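Local coordinates for FAD:protein FMN transferase (Vibrio cholerae, PDB 6NXI), which probably transfers the FMN moiety of FAD onto a threonine hydroxyl of a target flavoprotein, in a magnesium-dependent reaction that releases AMP, at residues A[82-87]-A[154-159]; A[182-187]-A[263-268]; A[240-245]-A[271-276]. All coordinates share one frame; numbering follows the deposited sequence.

Contact 1: A[82-87]-A[154-159]; sequences KEAIRL and STIAKG. With MG (magnesium ion), chain C; FAD (flavin-adenine dinucleotide), chain B; EDO (1,2-ethanediol), chain E.
Ile156 makes a small, buried apolar contact with helix 75-90, reaching it from the N-cap position of helix 157-171 with a single methyl group. That methyl, CD1, is the one atom of 154-159 that meets the other segment. Ile156 CD1 comes 3.8 Å from Ala84 N and 3.9 Å from Glu83 CG, with Ala84 CB and Leu87 CD1 a little farther off. The side chain is fully extended, with CG1 anti to the backbone N (chi1 -173°) and CD1 continuing the same line, which is why its end touches the helix while the Ile156 backbone stays well back. Met266 of helix 265-278 packs on both Ile156 and Glu83.

The Glu83 side chain crosses Ile156 at about a right angle and offers its methylene carbons, while its carboxylate turns away. Arg86 grips that carboxylate side-on: Arg86 NE bonds to Glu83 OE1 (2.9 Å, 174°) and NH2 to OE2, both carboxylate oxygens being met on the syn side. Glu83 OE2 has a further hydrogen bond from Thr267.

On its other side, 154-159 belongs to the FAD pocket. Thr155 binds a magnesium ion through O (2.3 Å) and, more loosely, OG1 (2.6 Å), and FAD O2A lies 2.4 Å from the same metal; Asp269 and Thr273 are further protein ligands. Thr155 OG1 donates to FAD O5B, Ser154 O accepts from O4', and Lys158 NZ bonds to FAD O2P at 2.9 Å.

The chemistry is thus divided by side. The interface itself is apolar, and the Glu83 charge is paired at its margin, whereas Ser154, Thr155 and Lys158 turn polar atoms to the ribityl chain, the metal and the pyrophosphate. The positive charge of Lys158, together with magnesium, would be expected to offset the negative charge of the phosphates.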
loop_
_atom_site.group_PDB
_atom_site.type_symbol
_atom_site.label_atom_id
_atom_site.label_comp_id
_atom_site.label_asym_id
_atom_site.label_seq_id
_atom_site.Cartn_x
_atom_site.Cartn_y
_atom_site.Cartn_z
ATOM N N LYS A 82 8.842 -7.071 -8.417
ATOM C CA LYS A 82 8.667 -8.535 -8.347
ATOM C C LYS A 82 7.488 -8.892 -7.433
ATOM O O LYS A 82 6.706 -9.794 -7.797
ATOM C CB LYS A 82 9.949 -9.182 -7.851
ATOM C CG LYS A 82 9.948 -10.696 -7.945
ATOM C CD LYS A 82 11.318 -11.291 -7.655
ATOM C CE LYS A 82 12.455 -10.607 -8.394
ATOM N NZ LYS A 82 12.569 -11.009 -9.825
ATOM N N GLU A 83 7.393 -8.201 -6.313
ATOM C CA GLU A 83 6.316 -8.440 -5.324
ATOM C C GLU A 83 5.007 -8.006 -5.984
ATOM O O GLU A 83 4.042 -8.724 -5.888
ATOM C CB GLU A 83 6.599 -7.722 -4.017
ATOM C CG GLU A 83 5.549 -8.032 -2.972
ATOM C CD GLU A 83 5.500 -9.464 -2.439
ATOM O OE1 GLU A 83 6.245 -10.376 -2.959
ATOM O OE2 GLU A 83 4.645 -9.676 -1.525
ATOM N N ALA A 84 4.998 -6.916 -6.707
ATOM C CA ALA A 84 3.771 -6.464 -7.391
ATOM C C ALA A 84 3.262 -7.528 -8.386
ATOM O O ALA A 84 2.000 -7.732 -8.541
ATOM C CB ALA A 84 3.984 -5.146 -8.100
ATOM N N ILE A 85 4.191 -8.108 -9.132
ATOM C CA ILE A 85 3.849 -9.177 -10.103
ATOM C C ILE A 85 3.352 -10.414 -9.358
ATOM O O ILE A 85 2.326 -10.970 -9.783
ATOM C CB ILE A 85 5.016 -9.447 -11.059
ATOM C CG1 ILE A 85 5.243 -8.219 -11.934
ATOM C CG2 ILE A 85 4.721 -10.686 -11.890
ATOM C CD1 ILE A 85 6.470 -8.311 -12.751
ATOM N N ARG A 86 4.028 -10.806 -8.273
ATOM C CA ARG A 86 3.605 -11.989 -7.503
ATOM C C ARG A 86 2.184 -11.773 -6.989
ATOM O O ARG A 86 1.359 -12.718 -7.056
ATOM C CB ARG A 86 4.541 -12.247 -6.328
ATOM C CG ARG A 86 4.242 -13.558 -5.628
ATOM C CD ARG A 86 5.085 -13.725 -4.397
ATOM N NE ARG A 86 4.768 -12.877 -3.253
ATOM C CZ ARG A 86 3.912 -13.204 -2.304
ATOM N NH1 ARG A 86 3.275 -14.354 -2.371
ATOM N NH2 ARG A 86 3.675 -12.392 -1.294
ATOM N N LEU A 87 1.902 -10.570 -6.478
ATOM C CA LEU A 87 0.588 -10.318 -5.873
ATOM C C LEU A 87 -0.465 -10.151 -6.965
ATOM O O LEU A 87 -1.641 -10.452 -6.724
ATOM C CB LEU A 87 0.661 -9.085 -4.969
ATOM C CG LEU A 87 1.520 -9.239 -3.719
ATOM C CD1 LEU A 87 1.528 -7.959 -2.912
ATOM C CD2 LEU A 87 1.063 -10.394 -2.862
ATOM N N SER A 154 2.165 3.185 -6.246
ATOM C CA SER A 154 1.518 3.889 -5.096
ATOM C C SER A 154 0.951 2.904 -4.085
ATOM O O SER A 154 0.796 3.268 -2.890
ATOM C CB SER A 154 0.429 4.808 -5.637
ATOM O OG SER A 154 1.032 5.895 -6.305
ATOM N N THR A 155 0.594 1.705 -4.543
ATOM C CA THR A 155 -0.177 0.732 -3.752
ATOM C C THR A 155 0.770 -0.067 -2.895
ATOM O O THR A 155 0.262 -0.883 -2.136
ATOM C CB THR A 155 -1.013 -0.175 -4.641
ATOM O OG1 THR A 155 -2.055 -0.747 -3.858
ATOM C CG2 THR A 155 -0.244 -1.273 -5.307
ATOM N N ILE A 156 2.080 0.051 -3.107
ATOM C CA ILE A 156 2.994 -0.969 -2.520
ATOM C C ILE A 156 4.255 -0.307 -2.016
ATOM O O ILE A 156 4.909 -0.857 -1.061
ATOM C CB ILE A 156 3.237 -2.090 -3.536
ATOM C CG1 ILE A 156 4.027 -3.265 -2.945
ATOM C CG2 ILE A 156 3.831 -1.526 -4.832
ATOM C CD1 ILE A 156 4.074 -4.495 -3.892
ATOM N N ALA A 157 4.748 0.726 -2.697
ATOM C CA ALA A 157 6.048 1.301 -2.281
ATOM C C ALA A 157 5.922 2.029 -0.929
ATOM O O ALA A 157 6.997 2.210 -0.275
ATOM C CB ALA A 157 6.591 2.182 -3.354
ATOM N N LYS A 158 4.738 2.395 -0.442
ATOM C CA LYS A 158 4.598 2.941 0.929
ATOM C C LYS A 158 4.975 1.847 1.953
ATOM O O LYS A 158 5.751 2.124 2.862
ATOM C CB LYS A 158 3.184 3.466 1.146
ATOM C CG LYS A 158 3.028 4.633 2.088
ATOM C CD LYS A 158 1.731 5.400 1.780
ATOM C CE LYS A 158 0.527 4.586 2.172
ATOM N NZ LYS A 158 -0.671 5.421 2.379
ATOM N N GLY A 159 4.401 0.654 1.836
ATOM C CA GLY A 159 4.720 -0.530 2.653
ATOM C C GLY A 159 6.193 -0.805 2.575
ATOM O O GLY A 159 6.796 -1.123 3.581
HETATM MG MG MG C . -1.893 -0.972 -1.229
HETATM P PA FAD B . -3.712 1.958 -1.668
HETATM O O1A FAD B . -5.132 1.614 -1.391
HETATM O O2A FAD B . -2.633 1.268 -0.932
HETATM O O5B FAD B . -3.412 1.819 -3.231
HETATM C C5B FAD B . -4.162 2.732 -4.077
HETATM C C4B FAD B . -3.261 3.405 -5.084
HETATM O O4B FAD B . -2.624 2.451 -5.969
HETATM C C3B FAD B . -4.037 4.362 -5.987
HETATM O O3B FAD B . -4.013 5.678 -5.433
HETATM C C2B FAD B . -3.308 4.241 -7.330
HETATM O O2B FAD B . -2.160 5.059 -7.362
HETATM C C1B FAD B . -2.896 2.774 -7.330
HETATM N N9A FAD B . -3.876 1.828 -7.817
HETATM C C8A FAD B . -5.254 2.008 -8.008
HETATM N N7A FAD B . -5.848 0.886 -8.335
HETATM C C5A FAD B . -4.854 -0.068 -8.422
HETATM C C6A FAD B . -4.884 -1.429 -8.762
HETATM N N6A FAD B . -6.007 -2.120 -9.028
HETATM N N1A FAD B . -3.712 -2.090 -8.695
HETATM C C2A FAD B . -2.590 -1.400 -8.409
HETATM N N3A FAD B . -2.442 -0.113 -8.067
HETATM C C4A FAD B . -3.635 0.504 -8.103
HETATM N N1 FAD B . 1.250 11.687 -3.718
HETATM C C2 FAD B . 1.422 13.020 -4.020
HETATM O O2 FAD B . 0.436 13.790 -4.047
HETATM N N3 FAD B . 2.650 13.547 -4.265
HETATM C C4 FAD B . 3.789 12.785 -4.250
HETATM O O4 FAD B . 4.877 13.283 -4.506
HETATM C C4X FAD B . 3.651 11.386 -3.963
HETATM N N5 FAD B . 4.726 10.625 -3.957
HETATM C C5X FAD B . 4.568 9.285 -3.688
HETATM C C6 FAD B . 5.702 8.447 -3.700
HETATM C C7 FAD B . 5.635 7.095 -3.438
HETATM C C7M FAD B . 6.894 6.257 -3.463
HETATM C C8 FAD B . 4.374 6.533 -3.129
HETATM C C8M FAD B . 4.221 5.062 -2.846
HETATM C C9 FAD B . 3.240 7.352 -3.118
HETATM C C9A FAD B . 3.308 8.727 -3.383
HETATM N N10 FAD B . 2.189 9.569 -3.407
HETATM C C10 FAD B . 2.317 10.916 -3.694
HETATM C "C1'" FAD B . 0.860 9.041 -3.030
HETATM C "C2'" FAD B . 0.187 8.240 -4.086
HETATM O "O2'" FAD B . -0.098 9.050 -5.223
HETATM C "C3'" FAD B . -1.135 7.684 -3.530
HETATM O "O3'" FAD B . -2.046 8.703 -3.185
HETATM C "C4'" FAD B . -0.984 6.862 -2.263
HETATM O "O4'" FAD B . 0.185 6.065 -2.361
HETATM C "C5'" FAD B . -2.231 6.052 -1.967
HETATM O "O5'" FAD B . -1.927 5.151 -0.873
HETATM P P FAD B . -3.109 4.383 -0.155
HETATM O O1P FAD B . -4.234 5.271 0.132
HETATM O O2P FAD B . -2.369 3.594 0.903
HETATM O O3P FAD B . -3.560 3.492 -1.391
HETATM C C1 EDO E . 0.592 -15.210 0.749
HETATM O O1 EDO E . 1.365 -15.735 -0.316
HETATM C C2 EDO E . 0.618 -13.749 0.872
HETATM O O2 EDO E . 1.901 -13.222 0.677
#

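Contact 2: A[182-187]-A[263-268]. With MG (magnesium ion), chain D.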
loop_
_atom_site.group_PDB
_atom_site.type_symbol
_atom_site.label_atom_id
_atom_site.label_comp_id
_atom_site.label_asym_id
_atom_site.label_seq_id
_atom_site.Cartn_x
_atom_site.Cartn_y
_atom_site.Cartn_z
ATOM N N GLY A 182 1.670 7.212 6.066
ATOM C CA GLY A 182 0.359 7.329 5.437
ATOM C C GLY A 182 -0.593 6.237 5.898
ATOM O O GLY A 182 -1.336 5.675 5.051
ATOM N N GLY A 183 -0.516 5.783 7.154
ATOM C CA GLY A 183 -1.439 4.790 7.694
ATOM C C GLY A 183 -0.981 3.346 7.570
ATOM O O GLY A 183 -1.604 2.489 8.238
ATOM N N GLU A 184 0.061 3.060 6.780
ATOM C CA GLU A 184 0.634 1.700 6.699
ATOM C C GLU A 184 1.612 1.578 7.873
ATOM O O GLU A 184 2.345 2.576 8.139
ATOM C CB GLU A 184 1.421 1.515 5.405
ATOM C CG GLU A 184 0.600 0.846 4.302
ATOM C CD GLU A 184 -0.796 1.366 4.033
ATOM O OE1 GLU A 184 -0.971 2.081 3.025
ATOM O OE2 GLU A 184 -1.740 1.093 4.877
ATOM N N ILE A 185 1.524 0.478 8.605
ATOM C CA ILE A 185 2.214 0.333 9.905
ATOM C C ILE A 185 3.062 -0.927 9.961
ATOM O O ILE A 185 2.684 -1.998 9.488
ATOM C CB ILE A 185 1.170 0.361 11.026
ATOM C CG1 ILE A 185 0.398 1.669 11.021
ATOM C CG2 ILE A 185 1.850 0.065 12.350
ATOM C CD1 ILE A 185 -0.806 1.637 11.957
ATOM N N ARG A 186 4.170 -0.826 10.664
ATOM C CA ARG A 186 4.885 -2.032 11.102
ATOM C C ARG A 186 5.315 -1.866 12.558
ATOM O O ARG A 186 5.817 -0.780 12.901
ATOM C CB ARG A 186 6.086 -2.320 10.214
ATOM C CG ARG A 186 6.767 -3.611 10.597
ATOM C CD ARG A 186 7.560 -4.149 9.415
ATOM N NE ARG A 186 8.581 -5.031 9.922
ATOM C CZ ARG A 186 9.597 -5.480 9.212
ATOM N NH1 ARG A 186 9.755 -5.091 7.953
ATOM N NH2 ARG A 186 10.472 -6.296 9.804
ATOM N N LEU A 187 5.117 -2.914 13.347
ATOM C CA LEU A 187 5.319 -2.884 14.811
ATOM C C LEU A 187 6.327 -3.931 15.246
ATOM O O LEU A 187 6.382 -5.026 14.652
ATOM C CB LEU A 187 4.005 -3.252 15.493
ATOM C CG LEU A 187 2.763 -2.484 15.108
ATOM C CD1 LEU A 187 1.543 -3.074 15.799
ATOM C CD2 LEU A 187 2.968 -0.997 15.436
ATOM N N LYS A 263 4.052 -10.131 7.851
ATOM C CA LYS A 263 5.391 -9.789 8.376
ATOM C C LYS A 263 6.007 -8.626 7.580
ATOM O O LYS A 263 6.801 -7.862 8.152
ATOM C CB LYS A 263 6.266 -11.047 8.349
ATOM C CG LYS A 263 5.829 -12.133 9.334
ATOM C CD LYS A 263 5.978 -11.736 10.790
ATOM C CE LYS A 263 5.769 -12.890 11.750
ATOM N NZ LYS A 263 5.244 -12.379 13.040
ATOM N N SER A 264 5.655 -8.455 6.305
ATOM C CA SER A 264 6.118 -7.370 5.424
ATOM C C SER A 264 5.011 -6.349 5.198
ATOM O O SER A 264 3.926 -6.736 4.781
ATOM C CB SER A 264 6.605 -7.913 4.089
ATOM O OG SER A 264 6.699 -6.869 3.163
ATOM N N CYS A 265 5.314 -5.099 5.477
ATOM C CA CYS A 265 4.376 -4.001 5.188
ATOM C C CYS A 265 4.188 -3.877 3.678
ATOM O O CYS A 265 3.063 -3.679 3.226
ATOM C CB CYS A 265 4.805 -2.703 5.841
ATOM S SG CYS A 265 3.427 -1.531 5.922
ATOM N N MET A 266 5.225 -4.022 2.912
ATOM C CA MET A 266 5.095 -4.037 1.423
ATOM C C MET A 266 4.009 -5.046 1.014
ATOM O O MET A 266 3.053 -4.717 0.217
ATOM C CB MET A 266 6.421 -4.415 0.783
ATOM C CG MET A 266 6.281 -4.592 -0.687
ATOM S SD MET A 266 7.769 -5.052 -1.580
ATOM C CE MET A 266 8.217 -6.583 -0.789
ATOM N N THR A 267 4.090 -6.256 1.524
ATOM C CA THR A 267 3.166 -7.348 1.175
ATOM C C THR A 267 1.770 -7.022 1.687
ATOM O O THR A 267 0.785 -7.179 0.911
ATOM C CB THR A 267 3.700 -8.678 1.677
ATOM O OG1 THR A 267 4.957 -8.870 1.018
ATOM C CG2 THR A 267 2.722 -9.779 1.340
ATOM N N ALA A 268 1.648 -6.553 2.925
ATOM C CA ALA A 268 0.326 -6.216 3.485
ATOM C C ALA A 268 -0.320 -5.116 2.645
ATOM O O ALA A 268 -1.530 -5.216 2.367
ATOM C CB ALA A 268 0.379 -5.783 4.901
HETATM MG MG MG D . -1.446 1.640 0.830
HETATM O O HOH W 1 0.480 2.313 -0.366
HETATM O O HOH W 2 -3.164 -0.068 1.730
#
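Cys265, in the first turn of helix 265-278, points its sulfur at the backbone of strand 184-188 and sits between Glu184 and Arg186, two side chains on the same face of the strand. SG is anti to the backbone N of Cys265 (chi1 -162°), which carries it across to lie 3.7 Å from Glu184 CB and 3.7 Å from Ile185 O. Ala221 and Val162 also pack on this thiol, placing it in the layer between the antiparallel sheet and helices 157-171 and 265-278.

Arg186 runs extended from CG to NE past the start of the helix. Its guanidinium is met over one face by Lys263 O, which stands 3.7 Å above the plane and is displaced toward the rim. Lying over the face rather than at the edge, this carbonyl is not placed to take an N-H, and its attraction is probably electrostatic. The directed partner is Asp163, in a salt bridge with NH1. Asp163 also accepts from the backbone N of Cys265 and of Met266, so it joins the arginine to the helix start. Ser264 is the N-cap residue: its OG accepts from Thr267 N at 3.1 Å (165°).

Glu184 diverges from it. Bent at chi2 (47°), it brings OE1 to 2.3 Å from a second magnesium ion, which two waters, Asp269 and FAD O2A and O2P also ligate, while OE2 accepts from Thr224 N.

The two carboxylate oxygens therefore have separate tasks, one on the metal and one on a backbone N-H that fixes the group's rotation. Through Cys265, the helix start packs on the aliphatic part of the metal ligand itself.

Contact 3: A[240-245]-A[271-276]. With MG (magnesium ion), chain C; FAD (flavin-adenine dinucleotide), chain B.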
loop_
_atom_site.group_PDB
_atom_site.type_symbol
_atom_site.label_atom_id
_atom_site.label_comp_id
_atom_site.label_asym_id
_atom_site.label_seq_id
_atom_site.Cartn_x
_atom_site.Cartn_y
_atom_site.Cartn_z
ATOM N N SER A 240 -13.309 6.718 -6.566
ATOM C CA SER A 240 -12.184 6.545 -5.625
ATOM C C SER A 240 -10.939 6.261 -6.439
ATOM O O SER A 240 -11.039 6.006 -7.658
ATOM C CB SER A 240 -12.424 5.453 -4.634
ATOM O OG SER A 240 -12.094 4.152 -5.161
ATOM N N HIS A 241 -9.802 6.321 -5.748
ATOM C CA HIS A 241 -8.474 6.113 -6.374
ATOM C C HIS A 241 -8.162 4.642 -6.639
ATOM O O HIS A 241 -7.153 4.412 -7.288
ATOM C CB HIS A 241 -7.387 6.707 -5.496
ATOM C CG HIS A 241 -7.278 6.060 -4.162
ATOM N ND1 HIS A 241 -6.067 5.747 -3.631
ATOM C CD2 HIS A 241 -8.207 5.727 -3.224
ATOM C CE1 HIS A 241 -6.249 5.225 -2.426
ATOM N NE2 HIS A 241 -7.547 5.188 -2.150
ATOM N N ILE A 242 -8.997 3.699 -6.189
ATOM C CA ILE A 242 -8.754 2.246 -6.425
ATOM C C ILE A 242 -9.465 1.845 -7.701
ATOM O O ILE A 242 -10.692 1.954 -7.780
ATOM C CB ILE A 242 -9.157 1.436 -5.178
ATOM C CG1 ILE A 242 -8.238 1.795 -3.996
ATOM C CG2 ILE A 242 -9.101 -0.046 -5.469
ATOM C CD1 ILE A 242 -8.762 1.271 -2.671
ATOM N N ILE A 243 -8.702 1.428 -8.697
ATOM C CA ILE A 243 -9.211 1.127 -10.060
ATOM C C ILE A 243 -9.401 -0.392 -10.203
ATOM O O ILE A 243 -8.525 -1.178 -9.810
ATOM C CB ILE A 243 -8.226 1.698 -11.115
ATOM C CG1 ILE A 243 -7.934 3.190 -10.865
ATOM C CG2 ILE A 243 -8.744 1.406 -12.530
ATOM C CD1 ILE A 243 -9.178 4.086 -10.838
ATOM N N ASP A 244 -10.488 -0.802 -10.835
ATOM C CA ASP A 244 -10.730 -2.213 -11.206
ATOM C C ASP A 244 -10.086 -2.418 -12.570
ATOM O O ASP A 244 -10.521 -1.825 -13.558
ATOM C CB ASP A 244 -12.222 -2.523 -11.180
ATOM C CG ASP A 244 -12.531 -3.974 -11.473
ATOM O OD1 ASP A 244 -11.690 -4.649 -12.117
ATOM O OD2 ASP A 244 -13.656 -4.379 -11.119
ATOM N N PRO A 245 -9.015 -3.204 -12.671
ATOM C CA PRO A 245 -8.312 -3.359 -13.951
ATOM C C PRO A 245 -9.204 -3.911 -15.067
ATOM O O PRO A 245 -8.898 -3.628 -16.215
ATOM C CB PRO A 245 -7.176 -4.339 -13.601
ATOM C CG PRO A 245 -6.930 -4.042 -12.151
ATOM C CD PRO A 245 -8.328 -3.938 -11.576
ATOM N N LEU A 271 -1.586 -6.456 -0.718
ATOM C CA LEU A 271 -2.718 -7.381 -0.462
ATOM C C LEU A 271 -3.991 -6.625 -0.129
ATOM O O LEU A 271 -5.058 -6.983 -0.689
ATOM C CB LEU A 271 -2.354 -8.348 0.658
ATOM C CG LEU A 271 -1.490 -9.511 0.184
ATOM C CD1 LEU A 271 -1.031 -10.300 1.382
ATOM C CD2 LEU A 271 -2.215 -10.420 -0.791
ATOM N N ALA A 272 -3.886 -5.587 0.690
ATOM C CA ALA A 272 -5.105 -4.890 1.125
ATOM C C ALA A 272 -5.800 -4.321 -0.123
ATOM O O ALA A 272 -7.034 -4.447 -0.230
ATOM C CB ALA A 272 -4.743 -3.837 2.138
ATOM N N THR A 273 -5.042 -3.700 -1.034
ATOM C CA THR A 273 -5.672 -3.075 -2.225
ATOM C C THR A 273 -6.202 -4.209 -3.127
ATOM O O THR A 273 -7.318 -4.118 -3.683
ATOM C CB THR A 273 -4.675 -2.154 -2.943
ATOM O OG1 THR A 273 -4.086 -1.196 -2.024
ATOM C CG2 THR A 273 -5.388 -1.447 -4.079
ATOM N N GLY A 274 -5.384 -5.237 -3.364
ATOM C CA GLY A 274 -5.749 -6.332 -4.256
ATOM C C GLY A 274 -6.991 -7.044 -3.799
ATOM O O GLY A 274 -7.922 -7.231 -4.623
ATOM N N LEU A 275 -7.072 -7.387 -2.517
ATOM C CA LEU A 275 -8.258 -8.093 -1.998
ATOM C C LEU A 275 -9.488 -7.158 -2.079
ATOM O O LEU A 275 -10.601 -7.634 -2.417
ATOM C CB LEU A 275 -7.987 -8.612 -0.590
ATOM C CG LEU A 275 -6.847 -9.616 -0.459
ATOM C CD1 LEU A 275 -6.706 -10.030 0.999
ATOM C CD2 LEU A 275 -7.051 -10.858 -1.313
ATOM N N MET A 276 -9.328 -5.860 -1.843
ATOM C CA MET A 276 -10.453 -4.889 -1.989
ATOM C C MET A 276 -11.047 -4.944 -3.411
ATOM O O MET A 276 -12.278 -5.002 -3.561
ATOM C CB MET A 276 -9.998 -3.481 -1.640
ATOM C CG MET A 276 -11.099 -2.473 -1.746
ATOM S SD MET A 276 -10.844 -1.230 -0.426
ATOM C CE MET A 276 -12.230 -0.190 -0.875
HETATM MG MG MG C . -1.893 -0.972 -1.229
HETATM P PA FAD B . -3.712 1.958 -1.668
HETATM O O1A FAD B . -5.132 1.614 -1.391
HETATM O O2A FAD B . -2.633 1.268 -0.932
HETATM O O5B FAD B . -3.412 1.819 -3.231
HETATM C C5B FAD B . -4.162 2.732 -4.077
HETATM C C4B FAD B . -3.261 3.405 -5.084
HETATM O O4B FAD B . -2.624 2.451 -5.969
HETATM C C3B FAD B . -4.037 4.362 -5.987
HETATM O O3B FAD B . -4.013 5.678 -5.433
HETATM C C2B FAD B . -3.308 4.241 -7.330
HETATM O O2B FAD B . -2.160 5.059 -7.362
HETATM C C1B FAD B . -2.896 2.774 -7.330
HETATM N N9A FAD B . -3.876 1.828 -7.817
HETATM C C8A FAD B . -5.254 2.008 -8.008
HETATM N N7A FAD B . -5.848 0.886 -8.335
HETATM C C5A FAD B . -4.854 -0.068 -8.422
HETATM C C6A FAD B . -4.884 -1.429 -8.762
HETATM N N6A FAD B . -6.007 -2.120 -9.028
HETATM N N1A FAD B . -3.712 -2.090 -8.695
HETATM C C2A FAD B . -2.590 -1.400 -8.409
HETATM N N3A FAD B . -2.442 -0.113 -8.067
HETATM C C4A FAD B . -3.635 0.504 -8.103
HETATM N N1 FAD B . 1.250 11.687 -3.718
HETATM C C2 FAD B . 1.422 13.020 -4.020
HETATM O O2 FAD B . 0.436 13.790 -4.047
HETATM N N3 FAD B . 2.650 13.547 -4.265
HETATM C C4 FAD B . 3.789 12.785 -4.250
HETATM O O4 FAD B . 4.877 13.283 -4.506
HETATM C C4X FAD B . 3.651 11.386 -3.963
HETATM N N5 FAD B . 4.726 10.625 -3.957
HETATM C C5X FAD B . 4.568 9.285 -3.688
HETATM C C6 FAD B . 5.702 8.447 -3.700
HETATM C C7 FAD B . 5.635 7.095 -3.438
HETATM C C7M FAD B . 6.894 6.257 -3.463
HETATM C C8 FAD B . 4.374 6.533 -3.129
HETATM C C8M FAD B . 4.221 5.062 -2.846
HETATM C C9 FAD B . 3.240 7.352 -3.118
HETATM C C9A FAD B . 3.308 8.727 -3.383
HETATM N N10 FAD B . 2.189 9.569 -3.407
HETATM C C10 FAD B . 2.317 10.916 -3.694
HETATM C "C1'" FAD B . 0.860 9.041 -3.030
HETATM C "C2'" FAD B . 0.187 8.240 -4.086
HETATM O "O2'" FAD B . -0.098 9.050 -5.223
HETATM C "C3'" FAD B . -1.135 7.684 -3.530
HETATM O "O3'" FAD B . -2.046 8.703 -3.185
HETATM C "C4'" FAD B . -0.984 6.862 -2.263
HETATM O "O4'" FAD B . 0.185 6.065 -2.361
HETATM C "C5'" FAD B . -2.231 6.052 -1.967
HETATM O "O5'" FAD B . -1.927 5.151 -0.873
HETATM P P FAD B . -3.109 4.383 -0.155
HETATM O O1P FAD B . -4.234 5.271 0.132
HETATM O O2P FAD B . -2.369 3.594 0.903
HETATM O O3P FAD B . -3.560 3.492 -1.391
#
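Ile242 supplies the apolar part, packing on Thr273 and Met276, which lie one turn apart on helix 265-278. Its two branches divide the work: CG2 lies 4.2 Å from Thr273 CG2, and CD1 lies 4.0 Å from Met276 SD. The CD1 arm has CG1 anti to the carbonyl carbon (chi1 -65°), and the Met276 chain, bent at chi2, crosses it at about a right angle. Ile251 packs on both Ile242 and Met276, and Val277 extends the patch.

The loop holding Ile242 joins strand 220-225 to strand 255-262 and is shaped locally by an ST turn, in which Ser240 OG accepts from Ile242 N at 3.3 Å. Beyond the turn it forms one wall of the FAD pocket.

Hydrogen bonding there is mostly to the adenosine half of FAD. Ile243 reads the Hoogsteen edge of adenine with its backbone: its N donates to N7A at 2.9 Å (173°), and its O accepts from N6A at 2.8 Å. His241 meets the ribose with its ring edge, ND1 lying 2.7 Å from O3B, while Ile242 CG1 rests over one face of the imidazole, offset toward the rim.

The helix adds metal coordination: Thr273 OG1 binds magnesium at 2.3 Å, alongside FAD O2A and Thr155, and is also hydrogen-bonded with Ser225 OG, and its CG2 methyl is the same group that faces Ile242.

Contact 1 closes before the others open, whereas contacts 2 and 3 alternate along the chain, and both use helix 265-278, one its first turn and the other its later part. Their centres lie about 16 Å apart, and contact 1 stands about 11 Å from contact 2 and 12 Å from contact 3. Contact 1 touches contact 2 through Lys158-Gly182, and contact 3 through Leu87-Leu271 and the close approach of Thr155 to Thr273 at their shared metal. Contacts 1 and 3 also share FAD; Glu184 of contact 2 holds the other magnesium ion. Asp269, between 263-268 and 271-276, binds both metals, as does FAD O2A, so helix 265-278 links the two metal sites beside the FAD pyrophosphate.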